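Local coordinates for foldase protein PrsA (Bacillus subtilis, PDB 4WO7) that helps secreted proteins to fold outside the membrane after their translocation and has peptidyl-prolyl cis-trans isomerase activity that its function in vivo does not require, at residues S35-L40 with K252-T257; E43-K48 with A245-K250; Y50-K55 with Y90-Q95; K96-N101 with Q226-N231. One frame throughout, in Å; residues are numbered along the deposited sequence.

Overall arrangement
Following the chain from its N terminus, the long helix 21-49 supplies one side of contacts 1 and 2, which lie on the same side of the chain's centre. Residues 50-55 then meet helix 81-101 in contact 3, closing a short, mostly helical loop. The same helix reaches residues 226-231 in contact 4, which opens after contact 3 has closed and spans the sheet-containing PPIase portion. Contacts 3 and 4 stand in series, both nested inside the loop closed by contact 2, which is nested in turn inside that of contact 1. The C-terminal tail is thereby returned to helix 21-49, where contacts 1 and 2 also touch the second subunit.

Contact 1. Residues S35-L40 with K252-T257; sequences SVLTQL and KDLKDT
L254 and T257 of the C-terminal tail lie against L37 and T38 on helix 21-49. Along 252-257, D253 forms a salt bridge with K29, earlier on the same helix. L254 follows with its side chain pointing at the helix: its CD1 meets L37 CD2 at 4.2 Å, a methyl-to-methyl contact in a buried patch. L37 holds CG anti to its backbone N (chi1 177°), which stretches the side chain out to the tail. K255 points away, and the chain reverses through K255 and D256. The reversal returns T257 to the helix, where its methyl CG2 comes to 3.5 Å from T38 OG1. That approach is a van der Waals touch, since a methyl offers neither donor nor acceptor; the T38 hydroxyl is hydrogen-bonded to A34 O in its own helix. The second subunit adds A12 on L37 and I11 on L254. The reversal from L254 to T257 is a type II beta turn, with D256 at positive phi (67°) in its third position, by which the C-terminal tail packs on helix 21-49 beside the second subunit.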
loop_
_atom_site.group_PDB
_atom_site.type_symbol
_atom_site.label_atom_id
_atom_site.label_comp_id
_atom_site.label_asym_id
_atom_site.label_seq_id
_atom_site.Cartn_x
_atom_site.Cartn_y
_atom_site.Cartn_z
ATOM N N SER A 35 8.012 -7.598 -13.152
ATOM C CA SER A 35 7.937 -8.291 -11.873
ATOM C C SER A 35 7.753 -9.788 -12.082
ATOM O O SER A 35 8.359 -10.592 -11.377
ATOM C CB SER A 35 6.806 -7.731 -11.010
ATOM O OG SER A 35 5.594 -7.653 -11.738
ATOM N N VAL A 36 6.931 -10.173 -13.054
ATOM C CA VAL A 36 6.672 -11.592 -13.247
ATOM C C VAL A 36 7.878 -12.258 -13.911
ATOM O O VAL A 36 8.224 -13.382 -13.564
ATOM C CB VAL A 36 5.411 -11.860 -14.103
ATOM C CG1 VAL A 36 5.209 -13.367 -14.280
ATOM C CG2 VAL A 36 4.174 -11.284 -13.435
ATOM N N LEU A 37 8.537 -11.565 -14.838
ATOM C CA LEU A 37 9.774 -12.087 -15.417
ATOM C C LEU A 37 10.810 -12.301 -14.326
ATOM O O LEU A 37 11.586 -13.254 -14.370
ATOM C CB LEU A 37 10.338 -11.148 -16.490
ATOM C CG LEU A 37 11.674 -11.610 -17.093
ATOM C CD1 LEU A 37 11.540 -12.974 -17.759
ATOM C CD2 LEU A 37 12.206 -10.590 -18.091
ATOM N N THR A 38 10.816 -11.400 -13.352
ATOM C CA THR A 38 11.762 -11.474 -12.243
ATOM C C THR A 38 11.521 -12.734 -11.416
ATOM O O THR A 38 12.459 -13.464 -11.075
ATOM C CB THR A 38 11.660 -10.220 -11.339
ATOM O OG1 THR A 38 12.010 -9.049 -12.095
ATOM C CG2 THR A 38 12.586 -10.326 -10.126
ATOM N N GLN A 39 10.256 -12.996 -11.108
ATOM C CA GLN A 39 9.897 -14.151 -10.290
ATOM C C GLN A 39 10.208 -15.443 -11.034
ATOM O O GLN A 39 10.790 -16.372 -10.473
ATOM C CB GLN A 39 8.413 -14.105 -9.914
ATOM C CG GLN A 39 7.907 -15.346 -9.191
ATOM C CD GLN A 39 6.482 -15.182 -8.697
ATOM O OE1 GLN A 39 5.878 -14.122 -8.843
ATOM N NE2 GLN A 39 5.940 -16.234 -8.103
ATOM N N LEU A 40 9.830 -15.488 -12.306
ATOM C CA LEU A 40 10.040 -16.671 -13.134
ATOM C C LEU A 40 11.504 -17.076 -13.222
ATOM O O LEU A 40 11.867 -18.244 -13.077
ATOM C CB LEU A 40 9.509 -16.427 -14.549
ATOM C CG LEU A 40 7.995 -16.363 -14.728
ATOM C CD1 LEU A 40 7.650 -15.904 -16.141
ATOM C CD2 LEU A 40 7.363 -17.720 -14.430
ATOM N N LYS A 252 13.338 -6.835 -25.994
ATOM C CA LYS A 252 13.858 -5.480 -25.817
ATOM C C LYS A 252 13.068 -4.671 -24.795
ATOM O O LYS A 252 13.651 -3.888 -24.044
ATOM C CB LYS A 252 13.908 -4.694 -27.132
ATOM C CG LYS A 252 14.955 -5.179 -28.127
ATOM C CD LYS A 252 14.953 -4.331 -29.401
ATOM C CE LYS A 252 15.463 -2.920 -29.084
ATOM N NZ LYS A 252 15.581 -2.018 -30.260
ATOM N N ASP A 253 11.750 -4.851 -24.769
ATOM C CA ASP A 253 10.897 -4.040 -23.910
ATOM C C ASP A 253 11.227 -4.270 -22.447
ATOM O O ASP A 253 11.090 -3.360 -21.630
ATOM C CB ASP A 253 9.420 -4.367 -24.133
ATOM C CG ASP A 253 9.028 -4.340 -25.592
ATOM O OD1 ASP A 253 8.806 -3.236 -26.130
ATOM O OD2 ASP A 253 8.930 -5.429 -26.197
ATOM N N LEU A 254 11.673 -5.480 -22.119
ATOM C CA LEU A 254 11.925 -5.838 -20.730
ATOM C C LEU A 254 13.403 -5.976 -20.424
ATOM O O LEU A 254 13.773 -6.456 -19.348
ATOM C CB LEU A 254 11.237 -7.154 -20.377
ATOM C CG LEU A 254 9.721 -7.195 -20.486
ATOM C CD1 LEU A 254 9.280 -8.641 -20.432
ATOM C CD2 LEU A 254 9.097 -6.377 -19.372
ATOM N N LYS A 255 14.263 -5.580 -21.358
ATOM C CA LYS A 255 15.689 -5.647 -21.080
ATOM C C LYS A 255 15.950 -4.766 -19.872
ATOM O O LYS A 255 15.105 -3.959 -19.484
ATOM C CB LYS A 255 16.555 -5.211 -22.264
ATOM C CG LYS A 255 16.742 -6.304 -23.295
ATOM C CD LYS A 255 17.564 -5.843 -24.480
ATOM C CE LYS A 255 17.803 -7.002 -25.428
ATOM N NZ LYS A 255 18.488 -6.601 -26.685
ATOM N N ASP A 256 17.116 -4.940 -19.276
ATOM C CA ASP A 256 17.513 -4.181 -18.100
ATOM C C ASP A 256 16.651 -4.523 -16.884
ATOM O O ASP A 256 16.685 -3.819 -15.871
ATOM C CB ASP A 256 17.415 -2.680 -18.387
ATOM C CG ASP A 256 18.094 -2.292 -19.686
ATOM O OD1 ASP A 256 19.333 -2.397 -19.771
ATOM O OD2 ASP A 256 17.375 -1.896 -20.630
ATOM N N THR A 257 15.866 -5.593 -16.990
ATOM C CA THR A 257 15.037 -6.031 -15.880
ATOM C C THR A 257 15.966 -6.535 -14.784
ATOM O O THR A 257 15.750 -6.263 -13.605
ATOM C CB THR A 257 14.027 -7.118 -16.309
ATOM O OG1 THR A 257 13.071 -6.537 -17.206
ATOM C CG2 THR A 257 13.284 -7.689 -15.108
#

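Contact 2. Residues E43-K48 with A245-K250; sequences EKVLDK and ADIEVK
V45 receives A245 and I247 on its two methyls where the C-terminal tail, leaving helix 231-244, passes helix 21-49 and enters the short strand 248-249. E248 and V249 pair antiparallel with a strand of the second subunit, so the sheet runs on across the dimer interface. V45 is buried and points at the tail. Its CG1 stands anti to the backbone N (chi1 166°) and meets A245 CB at 4.2 Å, while CG2, beside the backbone N, serves the isoleucine. A single rotamer therefore divides the valine between two partners that lie two positions apart in the tail. I247 reaches it less directly: the side chain leaves the backbone at an angle to the helix, and bends at both chi1 (-41°) and chi2 (-57°) carry only its end, CD1, over to the valine. M242 of helix 231-244 touches both V45 and I247, and T14 of the second subunit packs on both as well, so both chains contribute to the packing around the valine. K44, one residue before V45, forms a salt bridge with E23 of the second subunit. Farther along the tail, K250 folds back on E248 in a salt bridge between NZ and OE2, its hydrogen bond being weak. Between residues 43-48 and 245-250 the closest touch is V45 CG2 to I247 CD1, at 4.0 Å.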
loop_
_atom_site.group_PDB
_atom_site.type_symbol
_atom_site.label_atom_id
_atom_site.label_comp_id
_atom_site.label_asym_id
_atom_site.label_seq_id
_atom_site.Cartn_x
_atom_site.Cartn_y
_atom_site.Cartn_z
ATOM N N GLU A 43 12.908 -18.106 -9.610
ATOM C CA GLU A 43 12.480 -19.424 -9.158
ATOM C C GLU A 43 13.120 -20.534 -9.982
ATOM O O GLU A 43 13.269 -21.651 -9.498
ATOM C CB GLU A 43 10.954 -19.547 -9.172
ATOM C CG GLU A 43 10.303 -19.711 -10.533
ATOM C CD GLU A 43 8.784 -19.596 -10.452
ATOM O OE1 GLU A 43 8.266 -19.233 -9.373
ATOM O OE2 GLU A 43 8.106 -19.869 -11.465
ATOM N N LYS A 44 13.505 -20.230 -11.217
ATOM C CA LYS A 44 14.244 -21.199 -12.024
ATOM C C LYS A 44 15.674 -21.346 -11.546
ATOM O O LYS A 44 16.162 -22.458 -11.338
ATOM C CB LYS A 44 14.276 -20.799 -13.494
ATOM C CG LYS A 44 13.096 -21.244 -14.307
ATOM C CD LYS A 44 13.405 -21.062 -15.780
ATOM C CE LYS A 44 12.325 -21.669 -16.638
ATOM N NZ LYS A 44 11.046 -20.933 -16.484
ATOM N N VAL A 45 16.346 -20.214 -11.380
ATOM C CA VAL A 45 17.747 -20.222 -10.997
ATOM C C VAL A 45 17.881 -20.810 -9.603
ATOM O O VAL A 45 18.703 -21.699 -9.381
ATOM C CB VAL A 45 18.364 -18.807 -11.082
ATOM C CG1 VAL A 45 19.716 -18.732 -10.379
ATOM C CG2 VAL A 45 18.495 -18.394 -12.546
ATOM N N LEU A 46 17.069 -20.330 -8.667
ATOM C CA LEU A 46 17.149 -20.817 -7.291
ATOM C C LEU A 46 16.745 -22.293 -7.149
ATOM O O LEU A 46 17.324 -23.014 -6.338
ATOM C CB LEU A 46 16.289 -19.957 -6.364
ATOM C CG LEU A 46 16.748 -18.500 -6.255
ATOM C CD1 LEU A 46 15.850 -17.714 -5.318
ATOM C CD2 LEU A 46 18.204 -18.396 -5.824
ATOM N N ASP A 47 15.770 -22.753 -7.928
ATOM C CA ASP A 47 15.340 -24.148 -7.819
ATOM C C ASP A 47 16.436 -25.100 -8.246
ATOM O O ASP A 47 16.490 -26.248 -7.804
ATOM C CB ASP A 47 14.104 -24.418 -8.675
ATOM C CG ASP A 47 13.586 -25.838 -8.519
ATOM O OD1 ASP A 47 13.630 -26.377 -7.390
ATOM O OD2 ASP A 47 13.133 -26.418 -9.530
ATOM N N LYS A 48 17.317 -24.613 -9.106
ATOM C CA LYS A 48 18.436 -25.410 -9.574
ATOM C C LYS A 48 19.579 -25.406 -8.558
ATOM O O LYS A 48 20.302 -26.395 -8.418
ATOM C CB LYS A 48 18.899 -24.916 -10.943
ATOM C CG LYS A 48 20.005 -25.751 -11.547
ATOM C CD LYS A 48 20.264 -25.324 -12.970
ATOM C CE LYS A 48 21.287 -26.217 -13.636
ATOM N NZ LYS A 48 21.457 -25.864 -15.069
ATOM N N ALA A 245 24.663 -15.753 -12.250
ATOM C CA ALA A 245 24.047 -16.575 -13.283
ATOM C C ALA A 245 24.066 -15.759 -14.559
ATOM O O ALA A 245 24.085 -14.528 -14.497
ATOM C CB ALA A 245 22.618 -16.953 -12.903
ATOM N N ASP A 246 24.050 -16.417 -15.713
ATOM C CA ASP A 246 24.065 -15.673 -16.968
ATOM C C ASP A 246 22.638 -15.546 -17.482
ATOM O O ASP A 246 22.130 -16.409 -18.203
ATOM C CB ASP A 246 24.970 -16.331 -18.023
ATOM C CG ASP A 246 24.801 -17.834 -18.104
ATOM O OD1 ASP A 246 24.294 -18.427 -17.129
ATOM O OD2 ASP A 246 25.178 -18.422 -19.143
ATOM N N ILE A 247 22.013 -14.435 -17.100
ATOM C CA ILE A 247 20.678 -14.087 -17.559
ATOM C C ILE A 247 20.786 -13.171 -18.754
ATOM O O ILE A 247 21.481 -12.154 -18.710
ATOM C CB ILE A 247 19.838 -13.367 -16.494
ATOM C CG1 ILE A 247 20.027 -13.997 -15.111
ATOM C CG2 ILE A 247 18.373 -13.383 -16.902
ATOM C CD1 ILE A 247 19.710 -15.473 -15.051
ATOM N N GLU A 248 20.097 -13.547 -19.819
ATOM C CA GLU A 248 20.060 -12.763 -21.040
ATOM C C GLU A 248 18.615 -12.549 -21.479
ATOM O O GLU A 248 17.953 -13.483 -21.936
ATOM C CB GLU A 248 20.862 -13.458 -22.134
ATOM C CG GLU A 248 20.976 -12.659 -23.411
ATOM C CD GLU A 248 21.847 -13.343 -24.444
ATOM O OE1 GLU A 248 22.365 -14.443 -24.152
ATOM O OE2 GLU A 248 22.018 -12.776 -25.544
ATOM N N VAL A 249 18.125 -11.325 -21.326
ATOM C CA VAL A 249 16.763 -11.007 -21.724
ATOM C C VAL A 249 16.738 -10.704 -23.215
ATOM O O VAL A 249 17.420 -9.789 -23.675
ATOM C CB VAL A 249 16.201 -9.804 -20.951
ATOM C CG1 VAL A 249 14.794 -9.471 -21.445
ATOM C CG2 VAL A 249 16.158 -10.105 -19.470
ATOM N N LYS A 250 15.959 -11.470 -23.972
ATOM C CA LYS A 250 15.950 -11.314 -25.419
ATOM C C LYS A 250 14.885 -10.321 -25.866
ATOM O O LYS A 250 14.931 -9.812 -26.988
ATOM C CB LYS A 250 15.692 -12.649 -26.109
ATOM C CG LYS A 250 16.776 -13.677 -25.905
ATOM C CD LYS A 250 17.987 -13.418 -26.773
ATOM C CE LYS A 250 19.031 -14.499 -26.559
ATOM N NZ LYS A 250 20.232 -14.309 -27.411
#

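Contact 3. Residues Y50-K55 with Y90-Q95; sequences YKVSDK and YELLTQ
This is an apolar loop-on-helix contact, in which V52, with Y50 near it in the chain, packs on L92 and L93 of helix 81-101 in the connection between helices 21-49 and 54-67. Y50 is the first residue to leave helical geometry after helix 21-49, and S53 takes the N-cap position of the next helix, so the contact occupies the few extended residues between them. V52 points at helix 81-101 and forks over two successive leucines. Its CG2 meets L93 CD2 at 3.7 Å, and CG1, anti to the backbone N (chi1 170°), reaches L92 CD1 at 4.1 Å. The valine and L92 side chains cross at about a right angle. L93 leaves its backbone pointing neither at the loop nor from it, but its end comes nearer, and CD2 also lies 4.3 Å from Y50 CB. The tyrosine ring continues past this pair along helix 81-101, touching A97 and N101. On the helix, T94 turns its hydroxyl back to its own backbone, donating to E91 O at 2.8 Å from 31° out of the carbonyl plane. The same oxygen, on the same face, accepts Q95 N. L93 also packs on L46 of helix 21-49. The whole is a short extended link between two successive helices, packed on helix 81-101 in the helical part of the foldase, away from the four-stranded sheet of the PPIase fold.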
loop_
_atom_site.group_PDB
_atom_site.type_symbol
_atom_site.label_atom_id
_atom_site.label_comp_id
_atom_site.label_asym_id
_atom_site.label_seq_id
_atom_site.Cartn_x
_atom_site.Cartn_y
_atom_site.Cartn_z
ATOM N N TYR A 50 19.328 -24.285 -4.926
ATOM C CA TYR A 50 18.841 -24.829 -3.671
ATOM C C TYR A 50 17.788 -25.851 -4.024
ATOM O O TYR A 50 17.175 -25.762 -5.089
ATOM C CB TYR A 50 18.277 -23.731 -2.784
ATOM C CG TYR A 50 19.256 -22.612 -2.629
ATOM C CD1 TYR A 50 20.259 -22.662 -1.676
ATOM C CD2 TYR A 50 19.204 -21.521 -3.475
ATOM C CE1 TYR A 50 21.170 -21.643 -1.556
ATOM C CE2 TYR A 50 20.103 -20.500 -3.367
ATOM C CZ TYR A 50 21.091 -20.563 -2.411
ATOM O OH TYR A 50 21.987 -19.528 -2.315
ATOM N N LYS A 51 17.571 -26.818 -3.145
ATOM C CA LYS A 51 16.570 -27.832 -3.416
ATOM C C LYS A 51 15.529 -27.853 -2.323
ATOM O O LYS A 51 15.845 -27.947 -1.137
ATOM C CB LYS A 51 17.219 -29.207 -3.562
ATOM C CG LYS A 51 18.060 -29.364 -4.819
ATOM C CD LYS A 51 17.182 -29.428 -6.061
ATOM C CE LYS A 51 17.970 -29.119 -7.321
ATOM N NZ LYS A 51 19.015 -30.151 -7.566
ATOM N N VAL A 52 14.278 -27.788 -2.760
ATOM C CA VAL A 52 13.133 -27.753 -1.871
ATOM C C VAL A 52 12.207 -28.916 -2.166
ATOM O O VAL A 52 11.749 -29.097 -3.294
ATOM C CB VAL A 52 12.375 -26.415 -2.013
ATOM C CG1 VAL A 52 11.044 -26.441 -1.272
ATOM C CG2 VAL A 52 13.257 -25.255 -1.549
ATOM N N SER A 53 11.946 -29.702 -1.131
ATOM C CA SER A 53 11.083 -30.863 -1.225
ATOM C C SER A 53 9.667 -30.526 -0.788
ATOM O O SER A 53 9.440 -29.536 -0.095
ATOM C CB SER A 53 11.648 -32.000 -0.381
ATOM O OG SER A 53 11.748 -31.616 0.980
ATOM N N ASP A 54 8.717 -31.344 -1.218
ATOM C CA ASP A 54 7.326 -31.177 -0.819
ATOM C C ASP A 54 7.172 -31.285 0.704
ATOM O O ASP A 54 6.180 -30.816 1.262
ATOM C CB ASP A 54 6.436 -32.188 -1.542
ATOM C CG ASP A 54 6.458 -32.004 -3.050
ATOM O OD1 ASP A 54 7.424 -32.454 -3.701
ATOM O OD2 ASP A 54 5.502 -31.405 -3.588
ATOM N N LYS A 55 8.138 -31.915 1.371
ATOM C CA LYS A 55 8.137 -31.962 2.832
ATOM C C LYS A 55 8.232 -30.546 3.366
ATOM O O LYS A 55 7.478 -30.138 4.249
ATOM C CB LYS A 55 9.324 -32.782 3.361
ATOM C CG LYS A 55 9.457 -32.812 4.894
ATOM C CD LYS A 55 10.807 -33.386 5.339
ATOM C CE LYS A 55 10.921 -33.469 6.861
ATOM N NZ LYS A 55 12.206 -34.083 7.311
ATOM N N TYR A 90 8.487 -20.600 -3.993
ATOM C CA TYR A 90 9.268 -19.422 -4.334
ATOM C C TYR A 90 9.753 -18.695 -3.083
ATOM O O TYR A 90 10.916 -18.300 -3.016
ATOM C CB TYR A 90 8.456 -18.478 -5.222
ATOM C CG TYR A 90 9.160 -17.179 -5.545
ATOM C CD1 TYR A 90 10.418 -17.176 -6.132
ATOM C CD2 TYR A 90 8.555 -15.956 -5.290
ATOM C CE1 TYR A 90 11.063 -15.993 -6.432
ATOM C CE2 TYR A 90 9.191 -14.764 -5.599
ATOM C CZ TYR A 90 10.444 -14.793 -6.170
ATOM O OH TYR A 90 11.090 -13.620 -6.476
ATOM N N GLU A 91 8.885 -18.530 -2.087
ATOM C CA GLU A 91 9.301 -17.887 -0.842
ATOM C C GLU A 91 10.401 -18.700 -0.152
ATOM O O GLU A 91 11.397 -18.143 0.311
ATOM C CB GLU A 91 8.121 -17.688 0.115
ATOM C CG GLU A 91 8.499 -16.868 1.350
ATOM C CD GLU A 91 7.333 -16.630 2.295
ATOM O OE1 GLU A 91 6.625 -17.603 2.635
ATOM O OE2 GLU A 91 7.135 -15.469 2.712
ATOM N N LEU A 92 10.221 -20.016 -0.083
ATOM C CA LEU A 92 11.199 -20.878 0.573
ATOM C C LEU A 92 12.543 -20.804 -0.150
ATOM O O LEU A 92 13.596 -20.817 0.487
ATOM C CB LEU A 92 10.712 -22.331 0.634
ATOM C CG LEU A 92 9.498 -22.638 1.519
ATOM C CD1 LEU A 92 9.042 -24.083 1.352
ATOM C CD2 LEU A 92 9.803 -22.362 2.983
ATOM N N LEU A 93 12.505 -20.730 -1.477
ATOM C CA LEU A 93 13.731 -20.579 -2.262
ATOM C C LEU A 93 14.446 -19.263 -1.970
ATOM O O LEU A 93 15.654 -19.247 -1.729
ATOM C CB LEU A 93 13.435 -20.664 -3.757
ATOM C CG LEU A 93 13.123 -22.061 -4.294
ATOM C CD1 LEU A 93 12.599 -21.953 -5.714
ATOM C CD2 LEU A 93 14.358 -22.954 -4.253
ATOM N N THR A 94 13.704 -18.161 -1.993
ATOM C CA THR A 94 14.294 -16.847 -1.746
ATOM C C THR A 94 14.814 -16.776 -0.309
ATOM O O THR A 94 15.746 -16.029 -0.002
ATOM C CB THR A 94 13.281 -15.706 -1.995
ATOM O OG1 THR A 94 12.102 -15.936 -1.213
ATOM C CG2 THR A 94 12.896 -15.638 -3.472
ATOM N N GLN A 95 14.202 -17.567 0.566
ATOM C CA GLN A 95 14.629 -17.641 1.956
ATOM C C GLN A 95 15.969 -18.363 2.056
ATOM O O GLN A 95 16.875 -17.938 2.776
ATOM C CB GLN A 95 13.575 -18.360 2.797
ATOM C CG GLN A 95 12.409 -17.483 3.183
ATOM C CD GLN A 95 12.774 -16.483 4.255
ATOM O OE1 GLN A 95 13.203 -16.852 5.351
ATOM N NE2 GLN A 95 12.648 -15.205 3.930
#

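Contact 4. Residues K96-N101 with Q226-N231; sequences KAAKDN and QKLNDN
The last turn of helix 81-101 approaches residues 226-231, with the A98 and L228 CA atoms 7.1 Å apart, just before the chain turns at N229 and D230 into helix 231-244. L228 provides the whole face of the second segment, pointing at the helix and splitting its two methyls between neighbouring residues. Its CD2 sits on A98 CB at 3.7 Å. CD1 lies against the aliphatic part of K99, 3.8 Å from CE and 4.1 Å from CG. With its chain extended beyond CG, K99 passes the leucine at about a right angle and presents methylenes to it rather than its amino group. On the same helix, N101 donates from ND2 to A97 O at 2.7 Å, with a fairly straight N-H...O angle of 156°. D230 caps the start of helix 231-244 through a weak bond from A232 N to D230 OD1. One polar tie accompanies the contact, since L228 O probably accepts Q95 NE2 from the preceding turn of helix 81-101. Across 96-101 and 226-231 themselves, attraction is thus van der Waals and hydrophobic, with the leucine shared between a buried alanine and an exposed lysine.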
loop_
_atom_site.group_PDB
_atom_site.type_symbol
_atom_site.label_atom_id
_atom_site.label_comp_id
_atom_site.label_asym_id
_atom_site.label_seq_id
_atom_site.Cartn_x
_atom_site.Cartn_y
_atom_site.Cartn_z
ATOM N N LYS A 96 16.084 -19.463 1.322
ATOM C CA LYS A 96 17.295 -20.268 1.338
ATOM C C LYS A 96 18.436 -19.479 0.712
ATOM O O LYS A 96 19.575 -19.542 1.179
ATOM C CB LYS A 96 17.079 -21.603 0.620
ATOM C CG LYS A 96 16.351 -22.634 1.474
ATOM C CD LYS A 96 16.374 -24.015 0.840
ATOM C CE LYS A 96 16.053 -25.092 1.860
ATOM N NZ LYS A 96 16.113 -26.447 1.254
ATOM N N ALA A 97 18.123 -18.742 -0.351
ATOM C CA ALA A 97 19.099 -17.888 -1.009
ATOM C C ALA A 97 19.606 -16.827 -0.044
ATOM O O ALA A 97 20.803 -16.559 0.010
ATOM C CB ALA A 97 18.491 -17.224 -2.240
ATOM N N ALA A 98 18.693 -16.230 0.718
ATOM C CA ALA A 98 19.051 -15.192 1.681
ATOM C C ALA A 98 19.916 -15.708 2.834
ATOM O O ALA A 98 20.845 -15.036 3.276
ATOM C CB ALA A 98 17.792 -14.559 2.239
ATOM N N LYS A 99 19.601 -16.898 3.324
ATOM C CA LYS A 99 20.376 -17.489 4.409
ATOM C C LYS A 99 21.825 -17.724 3.985
ATOM O O LYS A 99 22.748 -17.485 4.761
ATOM C CB LYS A 99 19.727 -18.785 4.890
ATOM C CG LYS A 99 18.588 -18.555 5.875
ATOM C CD LYS A 99 17.744 -19.801 6.076
ATOM C CE LYS A 99 16.572 -19.521 7.005
ATOM N NZ LYS A 99 15.716 -20.719 7.191
ATOM N N ASP A 100 22.029 -18.197 2.759
ATOM C CA ASP A 100 23.386 -18.464 2.282
ATOM C C ASP A 100 24.162 -17.180 1.973
ATOM O O ASP A 100 25.393 -17.168 2.043
ATOM C CB ASP A 100 23.364 -19.366 1.045
ATOM C CG ASP A 100 23.144 -20.825 1.397
ATOM O OD1 ASP A 100 22.177 -21.124 2.132
ATOM O OD2 ASP A 100 23.948 -21.674 0.945
ATOM N N ASN A 101 23.448 -16.108 1.635
ATOM C CA ASN A 101 24.086 -14.890 1.136
ATOM C C ASN A 101 24.084 -13.737 2.144
ATOM O O ASN A 101 24.910 -12.829 2.048
ATOM C CB ASN A 101 23.394 -14.445 -0.152
ATOM C CG ASN A 101 23.728 -15.338 -1.328
ATOM O OD1 ASN A 101 24.611 -15.031 -2.127
ATOM N ND2 ASN A 101 23.048 -16.473 -1.414
ATOM N N GLN A 226 15.395 -11.375 11.715
ATOM C CA GLN A 226 14.880 -10.038 11.466
ATOM C C GLN A 226 15.202 -9.587 10.041
ATOM O O GLN A 226 14.383 -8.942 9.383
ATOM C CB GLN A 226 15.438 -9.049 12.496
ATOM C CG GLN A 226 14.805 -7.674 12.408
ATOM C CD GLN A 226 15.457 -6.660 13.325
ATOM O OE1 GLN A 226 16.645 -6.751 13.634
ATOM N NE2 GLN A 226 14.681 -5.668 13.748
ATOM N N LYS A 227 16.393 -9.929 9.562
ATOM C CA LYS A 227 16.792 -9.559 8.212
ATOM C C LYS A 227 16.062 -10.417 7.190
ATOM O O LYS A 227 15.954 -10.045 6.025
ATOM C CB LYS A 227 18.303 -9.702 8.029
ATOM C CG LYS A 227 19.108 -8.609 8.710
ATOM C CD LYS A 227 20.579 -8.659 8.316
ATOM C CE LYS A 227 21.372 -7.536 8.975
ATOM N NZ LYS A 227 22.806 -7.540 8.563
ATOM N N LEU A 228 15.561 -11.566 7.633
ATOM C CA LEU A 228 14.827 -12.473 6.756
ATOM C C LEU A 228 13.377 -12.039 6.531
ATOM O O LEU A 228 12.729 -12.507 5.591
ATOM C CB LEU A 228 14.879 -13.898 7.317
ATOM C CG LEU A 228 16.237 -14.575 7.099
ATOM C CD1 LEU A 228 16.373 -15.842 7.935
ATOM C CD2 LEU A 228 16.444 -14.897 5.622
ATOM N N ASN A 229 12.868 -11.157 7.390
ATOM C CA ASN A 229 11.506 -10.647 7.245
ATOM C C ASN A 229 11.479 -9.244 6.637
ATOM O O ASN A 229 10.431 -8.599 6.592
ATOM C CB ASN A 229 10.793 -10.662 8.596
ATOM C CG ASN A 229 10.566 -12.073 9.111
ATOM O OD1 ASN A 229 9.530 -12.684 8.855
ATOM N ND2 ASN A 229 11.545 -12.600 9.838
ATOM N N ASP A 230 12.639 -8.782 6.178
ATOM C CA ASP A 230 12.737 -7.549 5.406
ATOM C C ASP A 230 12.962 -7.963 3.958
ATOM O O ASP A 230 14.032 -8.456 3.605
ATOM C CB ASP A 230 13.876 -6.659 5.909
ATOM C CG ASP A 230 14.117 -5.461 5.009
ATOM O OD1 ASP A 230 13.138 -4.951 4.427
ATOM O OD2 ASP A 230 15.286 -5.043 4.870
ATOM N N ASN A 231 11.950 -7.763 3.121
ATOM C CA ASN A 231 11.990 -8.275 1.755
ATOM C C ASN A 231 13.060 -7.597 0.904
ATOM O O ASN A 231 13.554 -8.178 -0.062
ATOM C CB ASN A 231 10.608 -8.149 1.103
ATOM C CG ASN A 231 10.493 -8.958 -0.177
ATOM O OD1 ASN A 231 11.252 -9.902 -0.394
ATOM N ND2 ASN A 231 9.460 -8.676 -0.966
#